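Local coordinates for HepC.19480.a.B1 (Helicobacter pylori, PDB 6MTZ), which is of unknown function but probably acts as a phosphoesterase of the DHH/DHHA1 type, hydrolysing phosphate esters between its two lobes, at residues A[12-17]-A[44-49]; A[25-30]-A[124-129]; A[149-154]-A[199-204]; A[175-180]-A[215-220]; A[182-187]-A[227-232]. All blocks are in the same frame, centred on the assembly; numbering follows the deposited sequence. Where two conformers were deposited one is given.

Contact 1. Residues A[12-17]-A[44-49]; sequences YHLSHI and REVSAR
Over one face of the parallel sheet in the N-terminal lobe, L14 of strand 10-15 packs against R49 and V46 of helix 43-59. This helix carries the chain from strand 35-39 to strand 64-70, the two neighbours of strand 10-15, and must therefore pass over the strand between them. L14 points at the helix with CG anti to the backbone N (chi1 165°). Its CD1 rests on the start of the arginine chain, 3.6 Å from R49 CB and 3.8 Å from R49 CG, the two side chains meeting at about a right angle. The other branch reaches towards V46, with L14 CD2 4.4 Å from V46 CG1.

R49 gives the strand only its aliphatic base. A bend at chi2 (-57°) turns the guanidinium back along its own helix, where R49 NH2 bonds E45 OE2 at 2.7 Å. The carboxylate uses its anti lone pair, and the bond is tilted slightly from the guanidinium plane. R49 NH1 pairs with E52 and its NE with the carbonyl of N39. E45 OE2 also takes a salt bridge from R186, so two arginines share one oxygen, which probably favours its charged form.

I53 continues the helix's cover of L14, and Y38 of strand 35-39 lies beside it. The neighbouring residues H13 and S15 face helix 19-29 on the other side of the sheet.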
# COMPACT_ATOMS: atom_id res chain seq x y z
N TYR A 12 13.38 6.80 6.01
CA TYR A 12 12.11 6.11 6.22
C TYR A 12 11.00 7.06 5.84
O TYR A 12 10.83 8.11 6.47
CB TYR A 12 11.99 5.65 7.68
CG TYR A 12 13.01 4.61 8.03
CD1 TYR A 12 14.31 4.96 8.40
CD2 TYR A 12 12.70 3.26 7.96
CE1 TYR A 12 15.26 4.00 8.70
CE2 TYR A 12 13.64 2.29 8.26
CZ TYR A 12 14.91 2.66 8.63
OH TYR A 12 15.85 1.69 8.93
N HIS A 13 10.23 6.72 4.79
CA HIS A 13 9.29 7.66 4.20
C HIS A 13 7.87 7.12 4.29
O HIS A 13 7.49 6.22 3.53
CB HIS A 13 9.66 7.98 2.75
CG HIS A 13 8.80 9.04 2.13
ND1 HIS A 13 8.94 9.43 0.81
CD2 HIS A 13 7.79 9.79 2.64
CE1 HIS A 13 8.05 10.36 0.54
NE2 HIS A 13 7.34 10.60 1.63
N LEU A 14 7.07 7.73 5.16
CA LEU A 14 5.66 7.40 5.33
C LEU A 14 4.79 8.43 4.61
O LEU A 14 4.94 9.64 4.83
CB LEU A 14 5.31 7.36 6.82
CG LEU A 14 3.82 7.38 7.15
CD1 LEU A 14 3.13 6.11 6.63
CD2 LEU A 14 3.60 7.60 8.67
N SER A 15 3.86 7.94 3.78
CA SER A 15 2.99 8.82 2.99
C SER A 15 1.58 8.23 2.89
O SER A 15 1.33 7.08 3.25
CB SER A 15 3.55 9.07 1.58
OG SER A 15 2.91 10.19 0.99
N HIS A 16 0.66 9.05 2.38
CA HIS A 16 -0.74 8.65 2.21
C HIS A 16 -0.84 7.66 1.05
O HIS A 16 0.16 7.18 0.52
CB HIS A 16 -1.60 9.89 2.00
CG HIS A 16 -3.08 9.67 2.13
ND1 HIS A 16 -3.64 9.06 3.23
CD2 HIS A 16 -4.11 9.99 1.32
CE1 HIS A 16 -4.95 9.01 3.09
NE2 HIS A 16 -5.27 9.57 1.94
N ILE A 17 -2.06 7.35 0.60
CA ILE A 17 -2.27 6.31 -0.40
C ILE A 17 -2.83 6.81 -1.72
O ILE A 17 -2.89 6.02 -2.67
CB ILE A 17 -3.18 5.18 0.14
CG1 ILE A 17 -4.52 5.75 0.62
CG2 ILE A 17 -2.46 4.37 1.20
CD1 ILE A 17 -5.60 4.73 0.69
N ARG A 44 -5.50 4.86 12.47
CA ARG A 44 -4.91 3.68 13.10
C ARG A 44 -3.71 3.19 12.30
O ARG A 44 -2.65 2.90 12.87
CB ARG A 44 -5.96 2.57 13.28
N GLU A 45 -3.84 3.13 10.97
CA GLU A 45 -2.71 2.71 10.15
C GLU A 45 -1.53 3.67 10.31
O GLU A 45 -0.38 3.23 10.36
CB GLU A 45 -3.14 2.59 8.68
CG GLU A 45 -2.11 1.86 7.78
CD GLU A 45 -2.63 1.50 6.38
OE1 GLU A 45 -3.62 2.10 5.90
OE2 GLU A 45 -2.03 0.61 5.73
N VAL A 46 -1.79 4.98 10.41
CA VAL A 46 -0.69 5.94 10.55
C VAL A 46 0.14 5.63 11.79
O VAL A 46 1.37 5.60 11.74
CB VAL A 46 -1.23 7.38 10.58
CG1 VAL A 46 -0.09 8.35 10.92
CG2 VAL A 46 -1.87 7.75 9.25
N SER A 47 -0.54 5.38 12.91
CA SER A 47 0.17 5.05 14.14
C SER A 47 0.95 3.75 13.99
O SER A 47 2.08 3.63 14.48
CB SER A 47 -0.80 4.96 15.32
OG SER A 47 -1.29 6.25 15.64
N ALA A 48 0.36 2.76 13.30
CA ALA A 48 1.07 1.51 13.10
C ALA A 48 2.36 1.73 12.31
O ALA A 48 3.41 1.19 12.66
CB ALA A 48 0.18 0.50 12.38
N ARG A 49 2.30 2.55 11.26
CA ARG A 49 3.50 2.79 10.47
C ARG A 49 4.54 3.56 11.28
O ARG A 49 5.74 3.33 11.11
CB ARG A 49 3.16 3.51 9.17
CG ARG A 49 2.07 2.85 8.28
CD ARG A 49 2.40 1.40 7.87
NE ARG A 49 1.28 0.78 7.16
CZ ARG A 49 0.98 -0.52 7.19
NH1 ARG A 49 1.73 -1.36 7.89
NH2 ARG A 49 -0.07 -0.99 6.52

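Contact 2. Residues A[25-30]-A[124-129]; sequences QLVSKQ and CATKIV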
# COMPACT_ATOMS: atom_id res chain seq x y z
N GLN A 25 6.38 9.66 -2.91
CA GLN A 25 7.38 8.61 -2.82
C GLN A 25 8.09 8.34 -4.14
O GLN A 25 9.25 7.92 -4.13
CB GLN A 25 6.73 7.34 -2.29
CG GLN A 25 6.28 7.51 -0.85
CD GLN A 25 5.46 6.35 -0.35
OE1 GLN A 25 4.66 5.77 -1.08
NE2 GLN A 25 5.64 6.02 0.92
N LEU A 26 7.42 8.57 -5.27
CA LEU A 26 8.16 8.66 -6.53
C LEU A 26 9.23 9.73 -6.43
O LEU A 26 10.38 9.52 -6.83
CB LEU A 26 7.21 8.96 -7.70
CG LEU A 26 7.82 9.01 -9.11
CD1 LEU A 26 6.77 8.65 -10.14
CD2 LEU A 26 8.38 10.38 -9.46
N VAL A 27 8.86 10.89 -5.88
CA VAL A 27 9.80 11.99 -5.79
C VAL A 27 10.95 11.62 -4.87
O VAL A 27 12.13 11.75 -5.24
CB VAL A 27 9.09 13.27 -5.32
CG1 VAL A 27 10.11 14.31 -4.84
CG2 VAL A 27 8.21 13.84 -6.45
N SER A 28 10.64 11.10 -3.68
CA SER A 28 11.70 10.83 -2.71
C SER A 28 12.64 9.75 -3.21
O SER A 28 13.84 9.79 -2.90
CB SER A 28 11.14 10.44 -1.35
OG SER A 28 10.47 9.19 -1.40
N LYS A 29 12.13 8.76 -3.96
CA LYS A 29 13.03 7.73 -4.51
C LYS A 29 13.98 8.30 -5.56
O LYS A 29 14.99 7.66 -5.87
CB LYS A 29 12.23 6.57 -5.11
CG LYS A 29 11.69 5.60 -4.07
CD LYS A 29 10.43 4.91 -4.55
CE LYS A 29 10.74 3.54 -5.07
NZ LYS A 29 11.12 2.67 -3.95
N GLN A 30 13.69 9.48 -6.10
CA GLN A 30 14.64 10.09 -7.01
C GLN A 30 15.83 10.69 -6.28
O GLN A 30 16.84 11.00 -6.93
CB GLN A 30 13.93 11.15 -7.86
CG GLN A 30 12.86 10.53 -8.80
CD GLN A 30 13.47 9.83 -10.01
OE1 GLN A 30 14.40 10.34 -10.64
NE2 GLN A 30 12.96 8.63 -10.33
N CYS A 124 0.11 20.94 -3.18
CA CYS A 124 -0.05 19.54 -2.88
C CYS A 124 1.19 19.04 -2.15
O CYS A 124 2.26 19.66 -2.18
CB CYS A 124 -0.28 18.72 -4.15
SG CYS A 124 1.22 18.48 -5.15
N ALA A 125 1.03 17.90 -1.47
CA ALA A 125 2.14 17.35 -0.70
C ALA A 125 3.32 17.00 -1.60
O ALA A 125 4.48 17.22 -1.22
CB ALA A 125 1.69 16.13 0.09
N THR A 126 3.05 16.47 -2.80
CA THR A 126 4.14 16.11 -3.70
C THR A 126 5.03 17.31 -4.03
O THR A 126 6.25 17.19 -4.04
CB THR A 126 3.58 15.47 -4.97
OG1 THR A 126 3.01 14.21 -4.64
CG2 THR A 126 4.70 15.22 -5.98
N LYS A 127 4.43 18.48 -4.27
CA LYS A 127 5.24 19.64 -4.61
C LYS A 127 6.03 20.12 -3.41
O LYS A 127 7.20 20.49 -3.54
CB LYS A 127 4.35 20.75 -5.17
CG LYS A 127 5.15 21.97 -5.69
CD LYS A 127 4.30 22.79 -6.67
CE LYS A 127 5.12 23.92 -7.32
NZ LYS A 127 4.25 24.91 -8.03
N ILE A 128 5.42 20.11 -2.22
CA ILE A 128 6.15 20.43 -1.00
C ILE A 128 7.34 19.49 -0.82
O ILE A 128 8.47 19.94 -0.56
CB ILE A 128 5.21 20.37 0.23
CG1 ILE A 128 4.05 21.35 0.09
CG2 ILE A 128 6.00 20.66 1.50
CD1 ILE A 128 3.00 21.18 1.16
N VAL A 129 7.13 18.18 -0.95
CA VAL A 129 8.23 17.22 -0.86
C VAL A 129 9.32 17.57 -1.86
O VAL A 129 10.51 17.61 -1.53
CB VAL A 129 7.74 15.78 -1.07
CG1 VAL A 129 8.95 14.82 -1.16
CG2 VAL A 129 6.80 15.36 0.06
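V27 makes the tight part of this contact between helices 19-29 and 125-136, one methyl going to each of two residues a turn apart. V27 CG2 meets T126 CG2 at 3.8 Å, while V27 CG1 lies 3.9 Å from V129 CG1. The two valines run past each other in opposite senses, each offering the branch that stands anti to its backbone N (chi1 164° and 172°). T126 likewise presents its methyl and not its hydroxyl. All three residues are buried, and V152 of helix 145-159 packs on V27 as well.

Away from this apolar centre the contact becomes looser and more polar. K127 points away from helix 19-29 and sends its amine to E153, and K29 and Q30 are partly exposed. At the start of helix 125-136, C124 is the N-cap, its SG accepting from K127 N at 3.3 Å (N-H...S angle 153°). The backbone N-H groups of A125 and T126 go to the two carboxylate oxygens of D20, which ties this helix start to helix 19-29. A125 touches D71 and H103, which follow strands 64-70 and 95-102, so the helix starts at the C-terminal edge of the parallel sheet, where DHH-family phosphoesterases keep their active site.

Contact 3. Residues A[149-154]-A[199-204]; sequences EPLVEM and KLLEEV. With EDO (1,2-ethanediol), chain C.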
# COMPACT_ATOMS: atom_id res chain seq x y z
N GLU A 149 9.87 17.48 -12.81
CA GLU A 149 9.20 18.72 -12.40
C GLU A 149 7.85 18.88 -13.09
O GLU A 149 6.88 19.28 -12.43
CB GLU A 149 10.10 19.94 -12.63
CG GLU A 149 11.25 19.99 -11.63
CD GLU A 149 12.12 21.23 -11.77
OE1 GLU A 149 11.84 22.07 -12.64
OE2 GLU A 149 13.09 21.35 -10.99
N PRO A 150 7.71 18.57 -14.38
CA PRO A 150 6.35 18.56 -14.97
C PRO A 150 5.41 17.59 -14.28
O PRO A 150 4.23 17.91 -14.06
CB PRO A 150 6.62 18.16 -16.42
CG PRO A 150 7.96 18.75 -16.69
CD PRO A 150 8.73 18.44 -15.43
N LEU A 151 5.89 16.40 -13.93
CA LEU A 151 5.04 15.45 -13.22
C LEU A 151 4.60 16.01 -11.88
O LEU A 151 3.42 15.88 -11.50
CB LEU A 151 5.78 14.11 -13.05
CG LEU A 151 4.98 12.88 -12.57
CD1 LEU A 151 5.66 11.61 -13.02
CD2 LEU A 151 4.83 12.86 -11.06
N VAL A 152 5.52 16.65 -11.15
CA VAL A 152 5.16 17.25 -9.87
C VAL A 152 4.09 18.32 -10.07
O VAL A 152 3.08 18.34 -9.36
CB VAL A 152 6.42 17.82 -9.19
CG1 VAL A 152 6.02 18.75 -8.04
CG2 VAL A 152 7.28 16.68 -8.69
N GLU A 153 4.30 19.20 -11.05
CA GLU A 153 3.35 20.28 -11.28
C GLU A 153 1.98 19.74 -11.69
O GLU A 153 0.94 20.27 -11.28
CB GLU A 153 3.91 21.23 -12.35
CG GLU A 153 3.10 22.53 -12.49
CD GLU A 153 3.18 23.43 -11.24
OE1 GLU A 153 4.07 23.24 -10.38
OE2 GLU A 153 2.32 24.34 -11.12
N MET A 154 1.96 18.66 -12.48
CA MET A 154 0.71 18.02 -12.87
C MET A 154 -0.06 17.55 -11.64
O MET A 154 -1.25 17.85 -11.48
CB MET A 154 0.99 16.83 -13.80
CG MET A 154 -0.22 15.87 -13.94
SD MET A 154 0.20 14.20 -14.50
CE MET A 154 0.70 13.40 -12.97
N LYS A 199 5.55 2.45 -10.81
CA LYS A 199 5.90 2.19 -12.20
C LYS A 199 4.88 2.85 -13.13
O LYS A 199 5.26 3.54 -14.08
CB LYS A 199 5.96 0.69 -12.47
N LEU A 200 3.59 2.64 -12.87
CA LEU A 200 2.55 3.22 -13.72
C LEU A 200 2.64 4.75 -13.75
O LEU A 200 2.46 5.37 -14.80
CB LEU A 200 1.16 2.80 -13.23
CG LEU A 200 0.83 1.30 -13.32
CD1 LEU A 200 -0.44 0.98 -12.56
CD2 LEU A 200 0.67 0.89 -14.78
N LEU A 201 2.86 5.37 -12.59
CA LEU A 201 2.90 6.83 -12.54
C LEU A 201 4.12 7.35 -13.28
O LEU A 201 4.01 8.27 -14.10
CB LEU A 201 2.89 7.31 -11.09
CG LEU A 201 2.93 8.82 -10.94
CD1 LEU A 201 1.72 9.41 -11.62
CD2 LEU A 201 2.99 9.22 -9.45
N GLU A 202 5.29 6.74 -13.05
CA GLU A 202 6.49 7.17 -13.77
C GLU A 202 6.33 7.07 -15.29
O GLU A 202 6.89 7.90 -16.02
CB GLU A 202 7.72 6.36 -13.33
CG GLU A 202 9.01 6.81 -14.05
CD GLU A 202 10.30 6.27 -13.46
OE1 GLU A 202 10.30 5.76 -12.31
OE2 GLU A 202 11.33 6.37 -14.16
N GLU A 203 5.56 6.10 -15.79
CA GLU A 203 5.39 5.98 -17.25
C GLU A 203 4.72 7.21 -17.85
O GLU A 203 4.85 7.45 -19.05
CB GLU A 203 4.60 4.71 -17.63
CG GLU A 203 5.48 3.51 -18.01
CD GLU A 203 4.80 2.15 -17.80
OE1 GLU A 203 5.45 1.10 -18.04
OE2 GLU A 203 3.63 2.11 -17.37
N VAL A 204 4.01 8.00 -17.05
CA VAL A 204 3.44 9.24 -17.56
C VAL A 204 4.50 10.15 -18.17
O VAL A 204 4.18 11.00 -19.01
CB VAL A 204 2.66 9.95 -16.42
CG1 VAL A 204 2.23 11.33 -16.80
CG2 VAL A 204 1.46 9.15 -16.05
C1 EDO C . 7.78 21.65 -10.21
O1 EDO C . 6.79 22.52 -10.77
C2 EDO C . 7.78 21.79 -8.68
O2 EDO C . 8.84 22.64 -8.24
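With CG anti to the backbone N in both residues (chi1 -168° and 164°), L151 and M154 project from one side of helix 145-159 onto L201 of helix 190-203 and V204 just after it. M154 runs out extended and then turns at chi3 (83°), which sets its sulfur against one residue and its methyl against the other. The contact is helix-to-helix packing within the all-helical region that joins the parallel sheet of the N-terminal lobe to the mixed sheet of the C-terminal lobe.

L151 CD1 sits 3.9 Å from the carbonyl oxygen L201 O, so this methyl lies against the backbone of helix 190-203. Its other branch is looser, L151 CD2 and L201 CD2 being 4.4 Å apart. Further along, M154 CE approaches L201 CD1 at 4.3 Å and M154 SD approaches V204 CG1 at 4.2 Å. These are ordinary apolar separations, and all four residues are buried. L201 also touches L19, A23 and L26 of helix 19-29, while V204 packs on L170 and C174 of helix 168-180.

At P150 the ring nitrogen has no proton to give, and the helix kinks there. E153, on a side of the helix not used by L151 and M154, meets a 1,2-ethanediol probably taken up from the crystallisation liquor: EDO O1 donates to E153 OE1 at 2.8 Å, and EDO C2 lies 3.6 Å from V152 CG1.

Contact 4. Residues A[175-180]-A[215-220]; sequences MRMITQ and VAYDND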
# COMPACT_ATOMS: atom_id res chain seq x y z
N MET A 175 -5.01 10.49 -11.23
CA MET A 175 -5.70 10.31 -9.96
C MET A 175 -6.58 9.07 -9.99
O MET A 175 -6.53 8.21 -9.10
CB MET A 175 -6.52 11.56 -9.66
CG MET A 175 -7.08 11.67 -8.27
SD MET A 175 -7.83 13.32 -8.07
CE MET A 175 -9.35 13.15 -8.99
N ARG A 176 -7.41 8.94 -11.03
CA ARG A 176 -8.19 7.72 -11.19
C ARG A 176 -7.28 6.51 -11.35
O ARG A 176 -7.60 5.42 -10.86
CB ARG A 176 -9.14 7.86 -12.38
CG ARG A 176 -9.94 6.58 -12.71
CD ARG A 176 -11.09 6.91 -13.68
NE ARG A 176 -10.57 7.76 -14.74
CZ ARG A 176 -10.03 7.30 -15.86
NH1 ARG A 176 -9.98 5.99 -16.08
NH2 ARG A 176 -9.55 8.15 -16.77
N MET A 177 -6.15 6.66 -12.06
CA MET A 177 -5.24 5.52 -12.21
C MET A 177 -4.82 4.97 -10.85
O MET A 177 -4.78 3.75 -10.65
CB MET A 177 -4.01 5.92 -13.02
CG MET A 177 -2.97 4.78 -13.17
SD MET A 177 -1.79 4.59 -11.80
CE MET A 177 -0.69 5.96 -12.17
N ILE A 178 -4.50 5.86 -9.91
CA ILE A 178 -4.02 5.40 -8.60
C ILE A 178 -5.15 4.73 -7.84
O ILE A 178 -4.94 3.71 -7.16
CB ILE A 178 -3.42 6.59 -7.82
CG1 ILE A 178 -2.12 7.01 -8.47
CG2 ILE A 178 -3.18 6.21 -6.35
CD1 ILE A 178 -1.03 5.92 -8.38
N THR A 179 -6.37 5.28 -7.93
CA THR A 179 -7.50 4.71 -7.20
C THR A 179 -7.83 3.31 -7.69
O THR A 179 -8.22 2.44 -6.91
CB THR A 179 -8.73 5.62 -7.36
OG1 THR A 179 -8.49 6.90 -6.77
CG2 THR A 179 -9.94 4.99 -6.73
N GLN A 180 -7.69 3.07 -8.99
CA GLN A 180 -8.19 1.86 -9.62
C GLN A 180 -7.11 0.82 -9.86
O GLN A 180 -7.42 -0.26 -10.37
CB GLN A 180 -8.88 2.20 -10.94
CG GLN A 180 -10.21 2.94 -10.73
CD GLN A 180 -10.95 3.25 -12.04
OE1 GLN A 180 -10.40 3.16 -13.14
NE2 GLN A 180 -12.20 3.62 -11.92
N VAL A 215 -5.66 12.12 -23.21
CA VAL A 215 -6.37 11.05 -23.89
C VAL A 215 -5.41 9.92 -24.26
O VAL A 215 -5.77 8.74 -24.18
CB VAL A 215 -7.09 11.58 -25.14
CG1 VAL A 215 -7.70 10.43 -25.91
CG2 VAL A 215 -8.15 12.59 -24.73
N ALA A 216 -4.20 10.27 -24.69
CA ALA A 216 -3.24 9.24 -25.09
C ALA A 216 -2.90 8.34 -23.91
O ALA A 216 -2.88 7.11 -24.04
CB ALA A 216 -1.97 9.89 -25.65
N TYR A 217 -2.62 8.94 -22.76
CA TYR A 217 -2.34 8.13 -21.59
C TYR A 217 -3.58 7.37 -21.16
O TYR A 217 -3.51 6.18 -20.82
CB TYR A 217 -1.80 9.01 -20.45
CG TYR A 217 -1.42 8.23 -19.21
CD1 TYR A 217 -0.36 7.33 -19.22
CD2 TYR A 217 -2.12 8.39 -18.02
CE1 TYR A 217 -0.00 6.62 -18.09
CE2 TYR A 217 -1.78 7.69 -16.88
CZ TYR A 217 -0.71 6.80 -16.92
OH TYR A 217 -0.34 6.09 -15.80
N ASP A 218 -4.75 8.02 -21.20
CA ASP A 218 -5.98 7.37 -20.76
C ASP A 218 -6.24 6.07 -21.52
O ASP A 218 -6.61 5.05 -20.93
CB ASP A 218 -7.15 8.34 -20.91
CG ASP A 218 -8.41 7.87 -20.18
OD1 ASP A 218 -8.28 7.23 -19.11
OD2 ASP A 218 -9.52 8.13 -20.70
N ASN A 219 -6.02 6.08 -22.84
CA ASN A 219 -6.35 4.94 -23.68
C ASN A 219 -5.26 3.87 -23.69
O ASN A 219 -5.51 2.76 -24.18
CB ASN A 219 -6.63 5.40 -25.11
CG ASN A 219 -7.96 6.08 -25.25
OD1 ASN A 219 -8.88 5.82 -24.47
ND2 ASN A 219 -8.08 6.96 -26.24
N ASP A 220 -4.06 4.18 -23.18
CA ASP A 220 -2.95 3.23 -23.13
C ASP A 220 -2.83 2.52 -21.80
O ASP A 220 -2.12 1.51 -21.72
CB ASP A 220 -1.59 3.94 -23.39
CG ASP A 220 -1.30 4.17 -24.87
OD1 ASP A 220 -2.16 3.87 -25.73
OD2 ASP A 220 -0.20 4.68 -25.16
O HOH W 1 -7.72 5.10 -17.60
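R176 and D218 join helices 168-180 and 213-228 by a salt bridge on the more exposed side of their contact. R176 NH2 donates to D218 OD1 at 2.8 Å along an almost straight line (176°). The oxygen lies in the guanidinium plane, at the arginine's edge; the nitrogen comes to it from above the carboxylate plane, and the two flat groups stand 80° apart. The arginine chain is extended to CD and bends at chi3 (46°), which carries the guanidinium to D218. A water adds a second link beside the direct one: it accepts from R176 NH1 at 2.9 Å and donates to D218 OD1 at 2.7 Å. One carboxylate oxygen is thus gripped twice.

The two helices belong to the helical bundle between the lobes, and helix 190-203 comes in on the buried side of their contact, bringing L200 and L201 against M177.

Across the two helices the apolar part is M177 against Y217. M177 bends at chi2 and chi3, which puts its terminal methyl near the phenol oxygen: M177 CE is 3.6 Å from Y217 OH and M177 CG 3.9 Å from that oxygen. The two side chains meet at about a right angle. The Y217 hydroxyl is hydrogen-bonded to the carbonyl oxygen of L200, which fixes the far end of the ring, and Y207 packs edge-to-face with the Y217 ring. L170, V173 and C174 of helix 168-180 also touch Y217.

Contact 5. Residues A[182-187]-A[227-232]; sequences SELNRF and IALGGD
E183 has a flat group, its carboxylate, but it meets L229 with the aliphatic part of its chain. Both carboxylate oxygens are engaged by other residues: OE1 is hydrogen-bonded to the hydroxyl of Y196 and OE2 forms a salt bridge with K225. Further along this loop the amide of N185 is held at both ends, ND2 by S271 and OD1 by the backbone N of M188. The ring of F187 makes an edge-to-face pair with Y270.

The contact itself is apolar and rests on L229, which places one methyl on each of two consecutive loop residues. L229 CD1 lies 3.8 Å from E183 CB and 3.9 Å from E183 CG, with the two side chains at about a right angle. L229 CD2 fits against L184, 3.7 Å from L184 CG and 3.8 Å from L184 CD2; the two leucine side chains pass each other in opposite directions. A bend in the glutamate at chi2 (76°) turns its carboxylate off towards Y196 and K225 while CB and CG stay with the leucine. Y196 of helix 190-203 and M238 and I241 of helix 238-251 also touch L229, and E183 O accepts from S242.

L229 follows directly on helix 213-228. G230 comes next with positive phi (87°), a conformation in which a side chain would press on the carbonyl oxygen of L229, and G230 N bonds back to I227 O at 2.9 Å. With a second bond into the last turn, this is a Schellman motif ending a helix, the leucine just past its end set against the loop between helices 168-180 and 190-203, whose N185 and F187 reach S271 and Y270 of the C-terminal lobe.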
# COMPACT_ATOMS: atom_id res chain seq x y z
N SER A 182 -5.80 -1.47 -8.14
CA SER A 182 -5.95 -2.29 -6.95
C SER A 182 -5.73 -3.77 -7.22
O SER A 182 -6.13 -4.60 -6.40
CB SER A 182 -7.34 -2.05 -6.34
OG SER A 182 -7.63 -0.66 -6.27
N GLU A 183 -5.11 -4.11 -8.35
CA GLU A 183 -4.90 -5.51 -8.72
C GLU A 183 -3.95 -6.25 -7.77
O GLU A 183 -3.98 -7.48 -7.75
CB GLU A 183 -4.36 -5.61 -10.16
CG GLU A 183 -5.36 -5.21 -11.26
CD GLU A 183 -5.55 -3.71 -11.35
OE1 GLU A 183 -4.67 -2.97 -10.83
OE2 GLU A 183 -6.57 -3.26 -11.93
N LEU A 184 -3.08 -5.55 -7.05
CA LEU A 184 -2.24 -6.16 -6.01
C LEU A 184 -2.71 -5.66 -4.65
O LEU A 184 -2.52 -4.48 -4.31
CB LEU A 184 -0.76 -5.84 -6.22
CG LEU A 184 -0.10 -6.25 -7.55
CD1 LEU A 184 1.35 -5.78 -7.61
CD2 LEU A 184 -0.17 -7.77 -7.79
N ASN A 185 -3.31 -6.56 -3.87
CA ASN A 185 -3.78 -6.22 -2.52
C ASN A 185 -2.69 -5.53 -1.72
O ASN A 185 -1.57 -6.05 -1.58
CB ASN A 185 -4.24 -7.48 -1.79
CG ASN A 185 -4.76 -7.18 -0.39
OD1 ASN A 185 -4.01 -7.19 0.58
ND2 ASN A 185 -6.07 -6.92 -0.28
N ARG A 186 -3.03 -4.35 -1.18
CA ARG A 186 -2.03 -3.52 -0.52
C ARG A 186 -1.56 -4.14 0.79
O ARG A 186 -0.37 -4.09 1.12
CB ARG A 186 -2.57 -2.11 -0.27
CG ARG A 186 -1.52 -1.14 0.30
CD ARG A 186 -1.99 0.34 0.30
NE ARG A 186 -3.13 0.61 1.18
CZ ARG A 186 -3.03 0.97 2.47
NH1 ARG A 186 -1.84 1.11 3.04
NH2 ARG A 186 -4.13 1.20 3.18
N PHE A 187 -2.49 -4.73 1.56
CA PHE A 187 -2.10 -5.32 2.84
C PHE A 187 -1.15 -6.49 2.64
O PHE A 187 -0.12 -6.60 3.32
CB PHE A 187 -3.33 -5.81 3.62
CG PHE A 187 -2.96 -6.40 4.96
CD1 PHE A 187 -2.64 -7.74 5.09
CD2 PHE A 187 -2.87 -5.59 6.08
CE1 PHE A 187 -2.26 -8.26 6.33
CE2 PHE A 187 -2.50 -6.11 7.31
CZ PHE A 187 -2.19 -7.45 7.43
N ILE A 227 0.86 -5.27 -18.50
CA ILE A 227 2.28 -5.54 -18.66
C ILE A 227 3.01 -5.32 -17.35
O ILE A 227 3.88 -6.12 -16.97
CB ILE A 227 2.86 -4.67 -19.79
CG1 ILE A 227 2.36 -5.19 -21.14
CG2 ILE A 227 4.37 -4.71 -19.78
CD1 ILE A 227 2.63 -4.26 -22.23
N ALA A 228 2.67 -4.26 -16.62
CA ALA A 228 3.36 -4.02 -15.35
C ALA A 228 3.09 -5.15 -14.36
O ALA A 228 3.91 -5.41 -13.47
CB ALA A 228 2.93 -2.68 -14.75
N LEU A 229 1.96 -5.84 -14.50
CA LEU A 229 1.66 -6.95 -13.60
C LEU A 229 2.35 -8.24 -14.00
O LEU A 229 2.13 -9.27 -13.35
CB LEU A 229 0.15 -7.18 -13.53
CG LEU A 229 -0.67 -6.14 -12.78
CD1 LEU A 229 -2.13 -6.35 -13.12
CD2 LEU A 229 -0.45 -6.28 -11.27
N GLY A 230 3.16 -8.23 -15.06
CA GLY A 230 3.84 -9.43 -15.54
C GLY A 230 3.05 -10.29 -16.51
O GLY A 230 3.49 -11.39 -16.84
N GLY A 231 1.91 -9.80 -17.00
CA GLY A 231 1.09 -10.58 -17.91
C GLY A 231 1.39 -10.26 -19.36
O GLY A 231 2.12 -9.33 -19.68
N ASP A 232 0.81 -11.07 -20.25
CA ASP A 232 0.88 -10.83 -21.69
C ASP A 232 -0.50 -10.37 -22.16
O ASP A 232 -1.41 -11.20 -22.31
CB ASP A 232 1.33 -12.09 -22.45
CG ASP A 232 1.23 -11.93 -23.98
OD1 ASP A 232 0.89 -10.84 -24.50
OD2 ASP A 232 1.50 -12.93 -24.68

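In the fold
From the N terminus, contact 1 closes the first loop, bringing helix 43-59 back over strand 10-15. Contact 2 opens inside that loop, on helix 19-29, and closes far beyond it on helix 125-136, so the two cross; they also touch where H13 bonds S28. Contacts 3, 4 and 5 come later in the chain and cross one another, each joining an earlier part of the helical region to a later one. L26 packs on E202 and thus links contact 2 to contact 3, while helix 213-228 serves contacts 4 and 5. Contact 5 adjoins the C-terminal lobe, and the salt bridge from R186 to E45 leads back to contact 1.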